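Local structure of glycosyl hydrolase (7LR8) at residues B[193-198]-B[212-217]; B[221-226]-B[264-269]; B[249-254]-B[294-299]. The protein probably hydrolyses the Manβ1-4GlcNAc linkage of N-glycan core fragments, as a family 5 (subfamily 18) glycoside hydrolase. The protein carries 1 engineered substitution. All coordinates share one frame; numbering follows the deposited sequence.

Contact 1. Residues B[193-198]-B[212-217]; sequences HLHAEY and AHSARI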
loop_
_atom_site.group_PDB
_atom_site.type_symbol
_atom_site.label_atom_id
_atom_site.label_comp_id
_atom_site.label_asym_id
_atom_site.label_seq_id
_atom_site.Cartn_x
_atom_site.Cartn_y
_atom_site.Cartn_z
ATOM N N HIS B 193 -16.924 9.217 20.165
ATOM C CA HIS B 193 -15.667 9.266 19.424
ATOM C C HIS B 193 -14.507 9.065 20.386
ATOM O O HIS B 193 -14.412 9.755 21.411
ATOM C CB HIS B 193 -15.514 10.587 18.661
ATOM C CG HIS B 193 -16.675 10.888 17.768
ATOM N ND1 HIS B 193 -17.132 9.993 16.821
ATOM C CD2 HIS B 193 -17.492 11.968 17.696
ATOM C CE1 HIS B 193 -18.171 10.522 16.193
ATOM N NE2 HIS B 193 -18.414 11.714 16.711
ATOM N N LEU B 194 -13.626 8.132 20.042
ATOM C CA LEU B 194 -12.538 7.717 20.910
ATOM C C LEU B 194 -11.338 7.342 20.051
ATOM O O LEU B 194 -11.402 7.320 18.818
ATOM C CB LEU B 194 -12.952 6.519 21.775
ATOM C CG LEU B 194 -13.286 5.264 20.959
ATOM C CD1 LEU B 194 -12.750 4.012 21.641
ATOM C CD2 LEU B 194 -14.800 5.113 20.736
ATOM N N HIS B 195 -10.246 6.994 20.718
ATOM C CA HIS B 195 -9.090 6.403 20.066
ATOM C C HIS B 195 -8.731 5.148 20.845
ATOM O O HIS B 195 -9.140 4.981 21.997
ATOM C CB HIS B 195 -7.912 7.397 19.996
ATOM C CG HIS B 195 -7.275 7.673 21.321
ATOM N ND1 HIS B 195 -6.086 7.094 21.707
ATOM C CD2 HIS B 195 -7.660 8.465 22.348
ATOM C CE1 HIS B 195 -5.766 7.514 22.917
ATOM N NE2 HIS B 195 -6.703 8.351 23.327
ATOM N N ALA B 196 -7.986 4.246 20.201
ATOM C CA ALA B 196 -7.785 2.897 20.731
ATOM C C ALA B 196 -6.353 2.480 20.453
ATOM O O ALA B 196 -5.997 2.212 19.300
ATOM C CB ALA B 196 -8.759 1.901 20.105
ATOM N N GLU B 197 -5.541 2.419 21.498
ATOM C CA GLU B 197 -4.117 2.137 21.355
ATOM C C GLU B 197 -3.785 0.764 21.932
ATOM O O GLU B 197 -4.365 0.349 22.943
ATOM C CB GLU B 197 -3.284 3.218 22.050
ATOM C CG GLU B 197 -3.727 4.666 21.732
ATOM C CD GLU B 197 -3.858 4.959 20.241
ATOM O OE1 GLU B 197 -4.663 5.848 19.869
ATOM O OE2 GLU B 197 -3.161 4.318 19.432
ATOM N N TYR B 198 -2.859 0.056 21.285
ATOM C CA TYR B 198 -2.467 -1.259 21.784
ATOM C C TYR B 198 -1.586 -1.113 23.026
ATOM O O TYR B 198 -1.154 -0.016 23.384
ATOM C CB TYR B 198 -1.795 -2.078 20.683
ATOM C CG TYR B 198 -0.281 -2.033 20.617
ATOM C CD1 TYR B 198 0.381 -0.977 20.007
ATOM C CD2 TYR B 198 0.482 -3.089 21.119
ATOM C CE1 TYR B 198 1.768 -0.948 19.923
ATOM C CE2 TYR B 198 1.864 -3.074 21.035
ATOM C CZ TYR B 198 2.498 -2.001 20.435
ATOM O OH TYR B 198 3.876 -2.003 20.363
ATOM N N ALA B 212 -2.181 8.438 29.939
ATOM C CA ALA B 212 -2.979 9.654 30.051
ATOM C C ALA B 212 -3.736 9.948 28.756
ATOM O O ALA B 212 -4.904 10.360 28.798
ATOM C CB ALA B 212 -2.082 10.829 30.434
ATOM N N HIS B 213 -3.094 9.748 27.594
ATOM C CA HIS B 213 -3.795 9.963 26.327
ATOM C C HIS B 213 -5.021 9.065 26.223
ATOM O O HIS B 213 -6.093 9.511 25.794
ATOM C CB HIS B 213 -2.884 9.687 25.127
ATOM C CG HIS B 213 -1.701 10.599 24.996
ATOM N ND1 HIS B 213 -0.518 10.178 24.427
ATOM C CD2 HIS B 213 -1.527 11.908 25.297
ATOM C CE1 HIS B 213 0.344 11.178 24.414
ATOM N NE2 HIS B 213 -0.243 12.241 24.933
ATOM N N SER B 214 -4.873 7.786 26.583
ATOM C CA SER B 214 -5.973 6.837 26.430
ATOM C C SER B 214 -7.128 7.153 27.377
ATOM O O SER B 214 -8.301 6.995 27.015
ATOM C CB SER B 214 -5.469 5.413 26.666
ATOM O OG SER B 214 -4.714 4.958 25.551
ATOM N N ALA B 215 -6.818 7.601 28.591
ATOM C CA ALA B 215 -7.824 7.820 29.620
ATOM C C ALA B 215 -8.324 9.259 29.688
ATOM O O ALA B 215 -9.305 9.525 30.391
ATOM C CB ALA B 215 -7.267 7.406 30.994
ATOM N N ARG B 216 -7.693 10.192 28.977
ATOM C CA ARG B 216 -8.090 11.591 29.071
ATOM C C ARG B 216 -8.406 12.251 27.734
ATOM O O ARG B 216 -8.818 13.419 27.725
ATOM C CB ARG B 216 -7.002 12.403 29.793
ATOM C CG ARG B 216 -6.732 11.895 31.195
ATOM C CD ARG B 216 -5.538 12.576 31.850
ATOM N NE ARG B 216 -5.104 11.828 33.029
ATOM C CZ ARG B 216 -3.997 12.080 33.722
ATOM N NH1 ARG B 216 -3.189 13.072 33.363
ATOM N NH2 ARG B 216 -3.697 11.333 34.779
ATOM N N ILE B 217 -8.219 11.556 26.612
ATOM C CA ILE B 217 -8.595 12.048 25.291
ATOM C C ILE B 217 -9.610 11.077 24.702
ATOM O O ILE B 217 -9.433 9.858 24.801
ATOM C CB ILE B 217 -7.361 12.185 24.372
ATOM C CG1 ILE B 217 -6.290 13.063 25.025
ATOM C CG2 ILE B 217 -7.743 12.777 23.039
ATOM C CD1 ILE B 217 -5.040 13.219 24.176
HETATM O O HOH W 1 -8.579 5.185 24.734
HETATM O O HOH W 2 -10.481 7.456 23.732
HETATM O O HOH W 3 -6.495 3.507 24.120
#
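H195 reaches from the short strand 194-196 to the last turn of helix 211-216, and its imidazole carries most of the contact. CG sits between the backbone N and the carbonyl carbon (chi1 71°), and chi2 (102°) turns the ring so that NE2 leads toward the helix end, flanked by CD2 and CE1. NE2 donates to the backbone O of H213 at 2.8 Å, with the oxygen close to the ring plane but the nitrogen well above the plane of the carbonyl. That same oxygen accepts I217 N, which reaches it from the opposite face at 3.1 Å, so one carbonyl at the end of the helix is gripped by two donors. CD2 of H195 lies 3.3 Å from the backbone O of I217, while the CE1 corner approaches S214 CA at 3.6 Å.

The other ring nitrogen is held from two residues further on. ND1 of H195 donates to OE1 of E197 at 2.6 Å, nearly in the ring plane and on the anti lone pair of that oxygen. E197 CG faces S214 OG at 4.0 Å. Three waters fill in the polar links between the segments: one bridges H195 O and S214 O, another H195 N and I217 O, and the third E197 N and the S214 hydroxyl.

Bonds at both nitrogens, each close to the ring plane, fix the ring's rotation. They are consistent with an imidazole protonated at ND1 and NE2, which the E197 carboxylate would probably favour. The E197 side chain lies about 5 Å from that of the engineered A153, a sugar-binding position. Its OE2 accepts N155 N, and N155 OD1 in turn accepts N of the pocket residue Y198, so bonds link H213 O, H195, E197 and N155 in sequence.

Contact 2. Residues B[221-226]-B[264-269]; sequences TAVHSW and VWLQEV. With BMA (beta-D-mannopyranose), chain D; NAG (2-acetamido-2-deoxy-beta-D-glucopyranose), chain C.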
loop_
_atom_site.group_PDB
_atom_site.type_symbol
_atom_site.label_atom_id
_atom_site.label_comp_id
_atom_site.label_asym_id
_atom_site.label_seq_id
_atom_site.Cartn_x
_atom_site.Cartn_y
_atom_site.Cartn_z
ATOM N N THR B 221 -12.235 5.089 27.537
ATOM C CA THR B 221 -10.924 4.461 27.394
ATOM C C THR B 221 -11.090 3.113 26.708
ATOM O O THR B 221 -11.894 2.285 27.149
ATOM C CB THR B 221 -10.251 4.259 28.752
ATOM O OG1 THR B 221 -10.209 5.499 29.460
ATOM C CG2 THR B 221 -8.835 3.731 28.573
ATOM N N ALA B 222 -10.330 2.882 25.641
ATOM C CA ALA B 222 -10.362 1.602 24.952
ATOM C C ALA B 222 -9.119 0.804 25.316
ATOM O O ALA B 222 -8.006 1.333 25.268
ATOM C CB ALA B 222 -10.454 1.794 23.440
ATOM N N VAL B 223 -9.311 -0.452 25.704
ATOM C CA VAL B 223 -8.196 -1.364 25.944
ATOM C C VAL B 223 -8.371 -2.595 25.066
ATOM O O VAL B 223 -9.495 -3.041 24.791
ATOM C CB VAL B 223 -8.075 -1.772 27.431
ATOM C CG1 VAL B 223 -7.698 -0.558 28.284
ATOM C CG2 VAL B 223 -9.364 -2.397 27.922
ATOM N N HIS B 224 -7.236 -3.135 24.617
ATOM C CA HIS B 224 -7.178 -4.330 23.782
ATOM C C HIS B 224 -6.334 -5.363 24.521
ATOM O O HIS B 224 -5.133 -5.145 24.717
ATOM C CB HIS B 224 -6.547 -4.022 22.420
ATOM C CG HIS B 224 -7.284 -2.999 21.608
ATOM N ND1 HIS B 224 -6.680 -2.305 20.580
ATOM C CD2 HIS B 224 -8.567 -2.563 21.655
ATOM C CE1 HIS B 224 -7.558 -1.487 20.026
ATOM N NE2 HIS B 224 -8.709 -1.616 20.666
ATOM N N SER B 225 -6.950 -6.487 24.920
ATOM C CA SER B 225 -6.304 -7.448 25.817
ATOM C C SER B 225 -5.839 -8.685 25.049
ATOM O O SER B 225 -6.664 -9.469 24.563
ATOM C CB SER B 225 -7.250 -7.856 26.937
ATOM O OG SER B 225 -6.592 -8.782 27.786
ATOM N N TRP B 226 -4.524 -8.887 24.993
ATOM C CA TRP B 226 -3.931 -9.952 24.184
ATOM C C TRP B 226 -2.846 -10.648 24.987
ATOM O O TRP B 226 -1.754 -10.094 25.173
ATOM C CB TRP B 226 -3.374 -9.387 22.875
ATOM C CG TRP B 226 -4.471 -8.995 21.962
ATOM C CD1 TRP B 226 -4.907 -7.726 21.688
ATOM C CD2 TRP B 226 -5.306 -9.879 21.222
ATOM N NE1 TRP B 226 -5.957 -7.772 20.798
ATOM C CE2 TRP B 226 -6.238 -9.087 20.518
ATOM C CE3 TRP B 226 -5.381 -11.268 21.110
ATOM C CZ2 TRP B 226 -7.200 -9.644 19.676
ATOM C CZ3 TRP B 226 -6.344 -11.825 20.275
ATOM C CH2 TRP B 226 -7.244 -11.018 19.581
ATOM N N VAL B 264 -14.732 2.167 30.607
ATOM C CA VAL B 264 -13.611 1.496 29.952
ATOM C C VAL B 264 -14.183 0.448 29.006
ATOM O O VAL B 264 -14.935 -0.436 29.430
ATOM C CB VAL B 264 -12.648 0.850 30.960
ATOM C CG1 VAL B 264 -11.438 0.252 30.221
ATOM C CG2 VAL B 264 -12.185 1.873 31.984
ATOM N N TRP B 265 -13.828 0.549 27.723
ATOM C CA TRP B 265 -14.326 -0.354 26.688
ATOM C C TRP B 265 -13.263 -1.414 26.411
ATOM O O TRP B 265 -12.193 -1.105 25.883
ATOM C CB TRP B 265 -14.676 0.440 25.427
ATOM C CG TRP B 265 -15.289 -0.359 24.299
ATOM C CD1 TRP B 265 -15.542 -1.709 24.273
ATOM C CD2 TRP B 265 -15.725 0.153 23.039
ATOM N NE1 TRP B 265 -16.111 -2.057 23.068
ATOM C CE2 TRP B 265 -16.222 -0.932 22.292
ATOM C CE3 TRP B 265 -15.728 1.436 22.457
ATOM C CZ2 TRP B 265 -16.742 -0.775 21.007
ATOM C CZ3 TRP B 265 -16.243 1.584 21.189
ATOM C CH2 TRP B 265 -16.729 0.489 20.470
ATOM N N LEU B 266 -13.542 -2.665 26.782
ATOM C CA LEU B 266 -12.682 -3.769 26.356
ATOM C C LEU B 266 -13.000 -4.038 24.893
ATOM O O LEU B 266 -13.855 -4.857 24.551
ATOM C CB LEU B 266 -12.910 -5.000 27.228
ATOM C CG LEU B 266 -12.072 -6.204 26.835
ATOM C CD1 LEU B 266 -10.583 -5.921 27.026
ATOM C CD2 LEU B 266 -12.512 -7.410 27.685
ATOM N N GLN B 267 -12.328 -3.296 24.012
ATOM C CA GLN B 267 -12.676 -3.246 22.605
ATOM C C GLN B 267 -12.053 -4.366 21.792
ATOM O O GLN B 267 -12.493 -4.607 20.660
ATOM C CB GLN B 267 -12.255 -1.883 22.033
ATOM C CG GLN B 267 -12.915 -1.521 20.735
ATOM C CD GLN B 267 -12.335 -0.251 20.161
ATOM O OE1 GLN B 267 -11.112 -0.103 20.091
ATOM N NE2 GLN B 267 -13.198 0.675 19.756
ATOM N N GLU B 268 -11.051 -5.049 22.342
ATOM C CA GLU B 268 -10.551 -6.301 21.786
ATOM C C GLU B 268 -10.208 -7.249 22.914
ATOM O O GLU B 268 -9.563 -6.857 23.889
ATOM C CB GLU B 268 -9.291 -6.129 20.935
ATOM C CG GLU B 268 -9.522 -5.362 19.665
ATOM C CD GLU B 268 -8.231 -5.107 18.910
ATOM O OE1 GLU B 268 -7.197 -5.718 19.274
ATOM O OE2 GLU B 268 -8.265 -4.297 17.967
ATOM N N VAL B 269 -10.630 -8.499 22.758
ATOM C CA VAL B 269 -10.174 -9.598 23.603
ATOM C C VAL B 269 -10.348 -10.852 22.764
ATOM O O VAL B 269 -11.377 -11.019 22.097
ATOM C CB VAL B 269 -10.943 -9.685 24.938
ATOM C CG1 VAL B 269 -12.468 -9.704 24.715
ATOM C CG2 VAL B 269 -10.486 -10.941 25.724
HETATM C C1 BMA D . -4.640 -6.667 17.447
HETATM C C2 BMA D . -5.747 -6.375 16.383
HETATM C C3 BMA D . -5.358 -7.043 15.080
HETATM C C4 BMA D . -4.894 -8.541 15.342
HETATM C C5 BMA D . -5.177 -8.973 16.808
HETATM C C6 BMA D . -4.661 -10.356 17.140
HETATM O O2 BMA D . -5.912 -4.983 16.162
HETATM O O3 BMA D . -4.370 -6.253 14.372
HETATM O O4 BMA D . -5.596 -9.375 14.462
HETATM O O5 BMA D . -4.503 -8.082 17.715
HETATM O O6 BMA D . -3.225 -10.335 16.956
HETATM C C1 NAG C . 0.653 -6.675 17.988
HETATM C C2 NAG C . 0.229 -7.074 16.575
HETATM C C3 NAG C . -1.140 -6.469 16.235
HETATM C C4 NAG C . -2.168 -6.777 17.323
HETATM C C5 NAG C . -1.595 -6.325 18.668
HETATM C C6 NAG C . -2.474 -6.593 19.864
HETATM C C7 NAG C . 1.757 -7.446 14.677
HETATM C C8 NAG C . 2.796 -6.822 13.785
HETATM N N2 NAG C . 1.233 -6.647 15.613
HETATM O O1 NAG C . 1.829 -7.340 18.309
HETATM O O3 NAG C . -1.590 -6.958 14.978
HETATM O O4 NAG C . -3.377 -6.090 17.001
HETATM O O5 NAG C . -0.367 -7.023 18.911
HETATM O O6 NAG C . -1.930 -5.997 21.034
HETATM O O7 NAG C . 1.405 -8.618 14.547
HETATM O O HOH W 4 -4.980 -3.731 18.660
#
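The H224 imidazole carries the E268 carboxylate on one face: the two planes are 3° apart and E268 CD stands 3.5 Å above the ring centre. At the edge of the same ring NE2 donates to Q267 OE1 at 2.9 Å, an almost straight bond lying in the ring plane and on a lone pair of the amide oxygen. The W226 indole meets E268 edge-on, NE1 donating to OE1 at 2.8 Å with the planes turned 72° apart, while one indole face receives mannose, whose O5 lies 3.3 Å above the plane, toward the rim. An alanine at W226 would probably leave E268 OE1 without its indole donor and open a gap beneath the mannose. Water 4 joins H224 ND1, E268 OE1 and mannose O2; E268 OE2 lies 3.0 Å from that O2 and forms a salt bridge with R54.

The strands run parallel, bonded by W265 N to T221 O and V223 N to W265 O. A beta bulge then shifts the register between V223 and H224: V223 O accepts Q267 N, and S225 N donates to E268 O. On the other face V223 CG2 packs on L266 CD1 at 3.8 Å.

Neighbouring parallel strands ending at a sugar site are characteristic of the (β/α)8 barrel of GH5 enzymes, in which a glutamate at the end of strand seven is the nucleophile; E268 is consistent with that role.

Contact 3. Residues B[249-254]-B[294-299]; sequences LVELAK and DCPEVW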
loop_
_atom_site.group_PDB
_atom_site.type_symbol
_atom_site.label_atom_id
_atom_site.label_comp_id
_atom_site.label_asym_id
_atom_site.label_seq_id
_atom_site.Cartn_x
_atom_site.Cartn_y
_atom_site.Cartn_z
ATOM N N LEU B 249 -6.411 -4.823 32.591
ATOM C CA LEU B 249 -6.290 -3.622 31.767
ATOM C C LEU B 249 -7.439 -2.664 32.049
ATOM O O LEU B 249 -7.249 -1.440 32.068
ATOM C CB LEU B 249 -6.242 -3.988 30.283
ATOM C CG LEU B 249 -4.929 -4.517 29.712
ATOM C CD1 LEU B 249 -5.085 -4.691 28.209
ATOM C CD2 LEU B 249 -3.762 -3.586 30.041
ATOM N N VAL B 250 -8.637 -3.207 32.283
ATOM C CA VAL B 250 -9.796 -2.374 32.599
ATOM C C VAL B 250 -9.533 -1.563 33.860
ATOM O O VAL B 250 -9.707 -0.340 33.880
ATOM C CB VAL B 250 -11.059 -3.247 32.739
ATOM C CG1 VAL B 250 -12.202 -2.478 33.428
ATOM C CG2 VAL B 250 -11.499 -3.779 31.378
ATOM N N GLU B 251 -9.106 -2.234 34.934
ATOM C CA GLU B 251 -8.917 -1.533 36.199
ATOM C C GLU B 251 -7.665 -0.662 36.175
ATOM O O GLU B 251 -7.623 0.373 36.848
ATOM C CB GLU B 251 -8.864 -2.532 37.358
ATOM C CG GLU B 251 -10.188 -3.236 37.589
ATOM C CD GLU B 251 -11.317 -2.259 37.823
ATOM O OE1 GLU B 251 -11.142 -1.348 38.663
ATOM O OE2 GLU B 251 -12.380 -2.404 37.171
ATOM N N LEU B 252 -6.642 -1.067 35.417
ATOM C CA LEU B 252 -5.444 -0.246 35.296
ATOM C C LEU B 252 -5.758 1.069 34.603
ATOM O O LEU B 252 -5.307 2.136 35.039
ATOM C CB LEU B 252 -4.365 -1.005 34.520
ATOM C CG LEU B 252 -3.048 -0.275 34.243
ATOM C CD1 LEU B 252 -2.351 0.044 35.553
ATOM C CD2 LEU B 252 -2.146 -1.113 33.349
ATOM N N ALA B 253 -6.538 1.006 33.521
ATOM C CA ALA B 253 -6.825 2.195 32.725
ATOM C C ALA B 253 -7.550 3.254 33.548
ATOM O O ALA B 253 -7.409 4.456 33.285
ATOM C CB ALA B 253 -7.648 1.806 31.496
ATOM N N LYS B 254 -8.301 2.829 34.562
ATOM C CA LYS B 254 -9.028 3.754 35.416
ATOM C C LYS B 254 -8.111 4.679 36.209
ATOM O O LYS B 254 -8.547 5.770 36.596
ATOM C CB LYS B 254 -9.929 2.972 36.374
ATOM C CG LYS B 254 -11.079 2.254 35.670
ATOM C CD LYS B 254 -11.919 1.435 36.628
ATOM C CE LYS B 254 -13.081 0.789 35.882
ATOM N NZ LYS B 254 -13.880 -0.079 36.768
ATOM N N ASP B 294 -16.903 -8.679 36.344
ATOM C CA ASP B 294 -16.763 -8.343 37.757
ATOM C C ASP B 294 -16.115 -6.967 37.969
ATOM O O ASP B 294 -15.793 -6.609 39.106
ATOM C CB ASP B 294 -15.952 -9.431 38.471
ATOM C CG ASP B 294 -16.090 -9.382 39.979
ATOM O OD1 ASP B 294 -17.228 -9.215 40.481
ATOM O OD2 ASP B 294 -15.047 -9.525 40.661
ATOM N N CYS B 295 -15.906 -6.210 36.900
ATOM C CA CYS B 295 -15.368 -4.858 36.945
ATOM C C CYS B 295 -16.479 -3.871 36.647
ATOM O O CYS B 295 -17.192 -4.058 35.652
ATOM C CB CYS B 295 -14.254 -4.681 35.914
ATOM S SG CYS B 295 -12.810 -5.695 36.202
ATOM N N PRO B 296 -16.676 -2.839 37.466
ATOM C CA PRO B 296 -17.729 -1.865 37.174
ATOM C C PRO B 296 -17.317 -0.929 36.050
ATOM O O PRO B 296 -16.138 -0.805 35.703
ATOM C CB PRO B 296 -17.892 -1.098 38.493
ATOM C CG PRO B 296 -16.998 -1.773 39.491
ATOM C CD PRO B 296 -15.966 -2.520 38.710
ATOM N N GLU B 297 -18.318 -0.242 35.493
ATOM C CA GLU B 297 -18.106 0.789 34.468
ATOM C C GLU B 297 -17.406 0.233 33.231
ATOM O O GLU B 297 -16.642 0.936 32.570
ATOM C CB GLU B 297 -17.320 1.984 35.022
ATOM C CG GLU B 297 -18.165 2.956 35.844
ATOM C CD GLU B 297 -18.362 2.517 37.287
ATOM O OE1 GLU B 297 -17.412 1.983 37.890
ATOM O OE2 GLU B 297 -19.472 2.724 37.823
ATOM N N VAL B 298 -17.655 -1.029 32.906
ATOM C CA VAL B 298 -17.195 -1.584 31.637
ATOM C C VAL B 298 -18.213 -1.176 30.584
ATOM O O VAL B 298 -19.398 -1.530 30.688
ATOM C CB VAL B 298 -17.064 -3.113 31.710
ATOM C CG1 VAL B 298 -16.845 -3.677 30.311
ATOM C CG2 VAL B 298 -15.941 -3.533 32.667
ATOM N N TRP B 299 -17.770 -0.403 29.591
ATOM C CA TRP B 299 -18.682 0.005 28.529
ATOM C C TRP B 299 -19.196 -1.206 27.764
ATOM O O TRP B 299 -20.390 -1.301 27.455
ATOM C CB TRP B 299 -17.990 0.978 27.572
ATOM C CG TRP B 299 -18.918 1.559 26.546
ATOM C CD1 TRP B 299 -19.598 2.734 26.635
ATOM C CD2 TRP B 299 -19.262 0.992 25.271
ATOM N NE1 TRP B 299 -20.342 2.943 25.499
ATOM C CE2 TRP B 299 -20.159 1.884 24.648
ATOM C CE3 TRP B 299 -18.904 -0.181 24.600
ATOM C CZ2 TRP B 299 -20.703 1.635 23.389
ATOM C CZ3 TRP B 299 -19.440 -0.420 23.347
ATOM C CH2 TRP B 299 -20.327 0.482 22.756
#
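K254, C295 and V250 bury the most surface here, where the end of helix 240-253 meets the turn that leads into strand 298-304. The K254 chain is extended beyond CG, and this straight shape carries NZ across to the turn, where it donates to the backbone O of P296 at 2.6 Å. The ammonium nitrogen stands above the plane of that carbonyl, 35° out of it. NZ is also bound from its own segment, forming a salt bridge with OE2 of the helix residue E251 at 2.8 Å on the syn side of the carboxylate. E297 adds a second negative charge nearby, its OE1 lying 4.2 Å from K254 NZ, beyond salt-bridge range.

C295 points its CB toward the helix and meets two residues there. Its CB lies 3.2 Å from OE2 of E251, and SG is 3.5 Å from the same oxygen, so CB and SG both touch one carboxylate oxygen. E251 is bent at chi2 (-56°), which brings its CD up to C295 SG; its other oxygen, OE1, accepts a hydrogen bond from T397.

V250 supplies the apolar part. With CG1 anti to the backbone N (chi1 165°), this methyl touches C295 CB at 3.9 Å and V298 CG2 at 4.0 Å, the two valine side chains crossing at about a right angle. V298 begins the strand, so the apolar patch lies against the barrel wall.

The ammonium of K254 thus ties a helix carboxylate to a turn carbonyl. E251 OE2 and P296 O, both in a largely buried setting, share one donor, and the proximity of E251 and E297 would probably favour the charged form of the lysine.

Overall arrangement
The three contacts follow one region of the eight-stranded parallel barrel. Contact 1 closes before contact 2 opens, with helix 211-216 leading directly into strand 221-225, whereas contacts 2 and 3 interleave along the chain. The centres of contacts 1 and 2 lie about 11 Å apart, those of contacts 2 and 3 about 9 Å, and those of contacts 1 and 3 about 14 Å. Contact 2 is the innermost, about 4 Å from the centre of the chain. Strand 264-269 is flanked by 221-225 and 298-304, and A196 of segment 193-198 packs on Q267 and H224 of contact 2. Contacts 1 and 2 reach the glycan pocket, whereas contact 3 joins helix and strand on the barrel's outer side, away from it.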